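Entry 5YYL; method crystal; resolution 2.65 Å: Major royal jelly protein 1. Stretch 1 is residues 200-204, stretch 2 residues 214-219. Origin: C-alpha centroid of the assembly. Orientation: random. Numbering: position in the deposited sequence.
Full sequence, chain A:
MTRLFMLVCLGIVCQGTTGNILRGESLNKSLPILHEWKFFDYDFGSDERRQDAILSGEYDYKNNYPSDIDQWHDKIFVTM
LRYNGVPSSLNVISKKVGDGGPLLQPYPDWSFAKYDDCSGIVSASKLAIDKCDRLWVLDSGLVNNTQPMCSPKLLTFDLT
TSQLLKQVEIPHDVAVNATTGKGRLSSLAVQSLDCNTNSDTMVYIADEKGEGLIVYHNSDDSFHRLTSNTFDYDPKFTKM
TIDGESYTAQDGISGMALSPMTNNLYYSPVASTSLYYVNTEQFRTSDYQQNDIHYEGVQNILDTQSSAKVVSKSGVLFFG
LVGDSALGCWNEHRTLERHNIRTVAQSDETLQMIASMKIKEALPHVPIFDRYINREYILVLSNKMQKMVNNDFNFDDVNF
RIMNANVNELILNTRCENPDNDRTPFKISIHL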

# COMPACT_ATOMS: atom_id res chain seq x y z
N ASP A 200 -8.65 30.74 28.38
CA ASP A 200 -9.51 30.72 29.57
C ASP A 200 -9.56 29.31 30.20
O ASP A 200 -10.59 28.62 30.13
CB ASP A 200 -10.92 31.22 29.24
N THR A 201 -8.43 28.89 30.77
CA THR A 201 -8.31 27.63 31.50
C THR A 201 -8.22 27.86 33.02
O THR A 201 -7.85 28.94 33.48
CB THR A 201 -7.10 26.78 31.03
OG1 THR A 201 -5.90 27.19 31.67
CG2 THR A 201 -6.89 26.89 29.52
N MET A 202 -8.56 26.83 33.78
CA MET A 202 -8.55 26.85 35.24
C MET A 202 -7.65 25.74 35.73
O MET A 202 -7.83 24.60 35.34
CB MET A 202 -9.97 26.63 35.78
CG MET A 202 -11.04 27.56 35.23
SD MET A 202 -11.39 28.96 36.30
CE MET A 202 -12.44 28.16 37.50
N VAL A 203 -6.66 26.06 36.56
CA VAL A 203 -5.80 25.06 37.21
C VAL A 203 -6.26 24.85 38.65
O VAL A 203 -6.86 25.73 39.23
CB VAL A 203 -4.32 25.46 37.11
CG1 VAL A 203 -3.42 24.52 37.89
CG2 VAL A 203 -3.90 25.46 35.66
N TYR A 204 -6.02 23.66 39.20
CA TYR A 204 -6.33 23.34 40.59
C TYR A 204 -5.12 22.69 41.24
O TYR A 204 -4.60 21.72 40.70
CB TYR A 204 -7.52 22.40 40.66
CG TYR A 204 -8.73 22.92 39.95
CD1 TYR A 204 -9.63 23.76 40.59
CD2 TYR A 204 -8.98 22.58 38.62
CE1 TYR A 204 -10.76 24.24 39.93
CE2 TYR A 204 -10.10 23.07 37.95
CZ TYR A 204 -10.98 23.90 38.61
OH TYR A 204 -12.07 24.39 37.97
N ILE A 214 -5.72 25.51 46.01
CA ILE A 214 -5.49 26.71 45.22
C ILE A 214 -6.27 26.60 43.90
O ILE A 214 -6.25 25.55 43.26
CB ILE A 214 -4.00 26.90 44.92
CG1 ILE A 214 -3.20 26.90 46.23
CG2 ILE A 214 -3.78 28.18 44.14
CD1 ILE A 214 -1.74 26.56 46.05
N VAL A 215 -6.97 27.68 43.51
CA VAL A 215 -7.70 27.75 42.23
C VAL A 215 -7.20 28.93 41.41
O VAL A 215 -7.47 30.08 41.74
CB VAL A 215 -9.21 27.89 42.45
N TYR A 216 -6.46 28.64 40.34
CA TYR A 216 -5.82 29.65 39.46
C TYR A 216 -6.68 29.92 38.24
O TYR A 216 -7.35 29.03 37.73
CB TYR A 216 -4.43 29.16 39.04
CG TYR A 216 -3.73 29.94 37.93
CD1 TYR A 216 -2.92 31.03 38.22
CD2 TYR A 216 -3.84 29.56 36.59
CE1 TYR A 216 -2.25 31.73 37.22
CE2 TYR A 216 -3.18 30.25 35.57
CZ TYR A 216 -2.38 31.34 35.89
OH TYR A 216 -1.72 32.02 34.90
N HIS A 217 -6.65 31.17 37.78
CA HIS A 217 -7.36 31.61 36.57
C HIS A 217 -6.36 32.14 35.54
O HIS A 217 -5.63 33.07 35.82
CB HIS A 217 -8.41 32.69 36.87
CG HIS A 217 -9.45 32.28 37.87
ND1 HIS A 217 -10.58 31.57 37.52
CD2 HIS A 217 -9.51 32.45 39.21
CE1 HIS A 217 -11.31 31.35 38.61
NE2 HIS A 217 -10.68 31.87 39.65
N ASN A 218 -6.36 31.52 34.36
CA ASN A 218 -5.51 31.89 33.22
C ASN A 218 -5.75 33.32 32.72
O ASN A 218 -4.80 34.01 32.37
CB ASN A 218 -5.79 30.94 32.05
CG ASN A 218 -4.69 30.90 31.03
OD1 ASN A 218 -3.50 30.92 31.37
ND2 ASN A 218 -5.08 30.79 29.75
N SER A 219 -7.01 33.75 32.70
CA SER A 219 -7.36 35.10 32.26
C SER A 219 -6.69 36.19 33.10
O SER A 219 -5.97 37.03 32.55
CB SER A 219 -8.88 35.30 32.23
OG SER A 219 -9.42 35.37 33.54

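The two stretches are neighbouring antiparallel strands of one sheet, their N-to-C directions 159° apart and their axes approaching to 4.9 Å. The register pairs Met202 with His217, Val203 with Tyr216 and Tyr204 with Val215. Val203 and Tyr216 form the hydrogen-bonded pair: Tyr216 N donates to Val203 O at 3.1 Å, and Val203 N donates in return to Tyr216 O at 3.3 Å, the latter somewhat more bent. A third bond, from Asn218 N to Thr201 O (3.1 Å, 161° at the hydrogen), carries the ladder past the last strand residue, His217. At the non-hydrogen-bonded positions the CA hydrogens of Met202 and Tyr204 point across to the other strand, so that Met202 CA lies 3.5 Å from Tyr216 O and Tyr204 CA 3.5 Å from Ile214 O, both with CA-H...O geometry.

The alternation of the strands sorts the side chains. Val203 and Tyr216 share one face, and both adopt t at chi1 (174° and 169°). The chi2 of Tyr216, 89°, sets its ring roughly perpendicular to the CA-CB-CG plane, the usual preference of an aromatic side chain. The contact between this pair is apolar and loose, with Val203 CB 4.2 Å from Tyr216 CD2 and oblique to the ring; both residues are buried.

Met202, Tyr204, Val215 and His217 occupy the other face. Here Met202, Tyr204 and His217 all take m at chi1, between -54° and -58°. From the m start, Met202 continues through a chi2 of -97°, between the staggered wells, and a chi3 of -79° (m), a folded path that brings the end of the side chain nearer the other strand. The end of His217 likewise comes nearer, and the sulfur sits obliquely beside the imidazole, with Met202 SD 3.9 Å from the centroid of the His217 ring. Met202 SD and His217 ND1 are modelled 3.0 Å apart, closer than unbonded atoms should approach, so no interaction is inferred from that distance. His217 NE2 is hydrogen-bonded elsewhere in the structure, as is Tyr204 OH, so each ring is also held by a polar contact outside this pairing. Val215 is modelled only to CB, which leaves its rotamer undefined and its packing beside Tyr204 incompletely described.

Beyond the strand, Asn218 has the backbone angles -60°/-39°, a departure from the extended conformation, and its CA-to-CB bond points toward the first stretch. Its chi1 is t (-160°). Thr201, p at chi1 (84°), meets it through OG1, 3.8 Å from Asn218 CB, a van der Waals contact beside the backbone bond joining the same two residues.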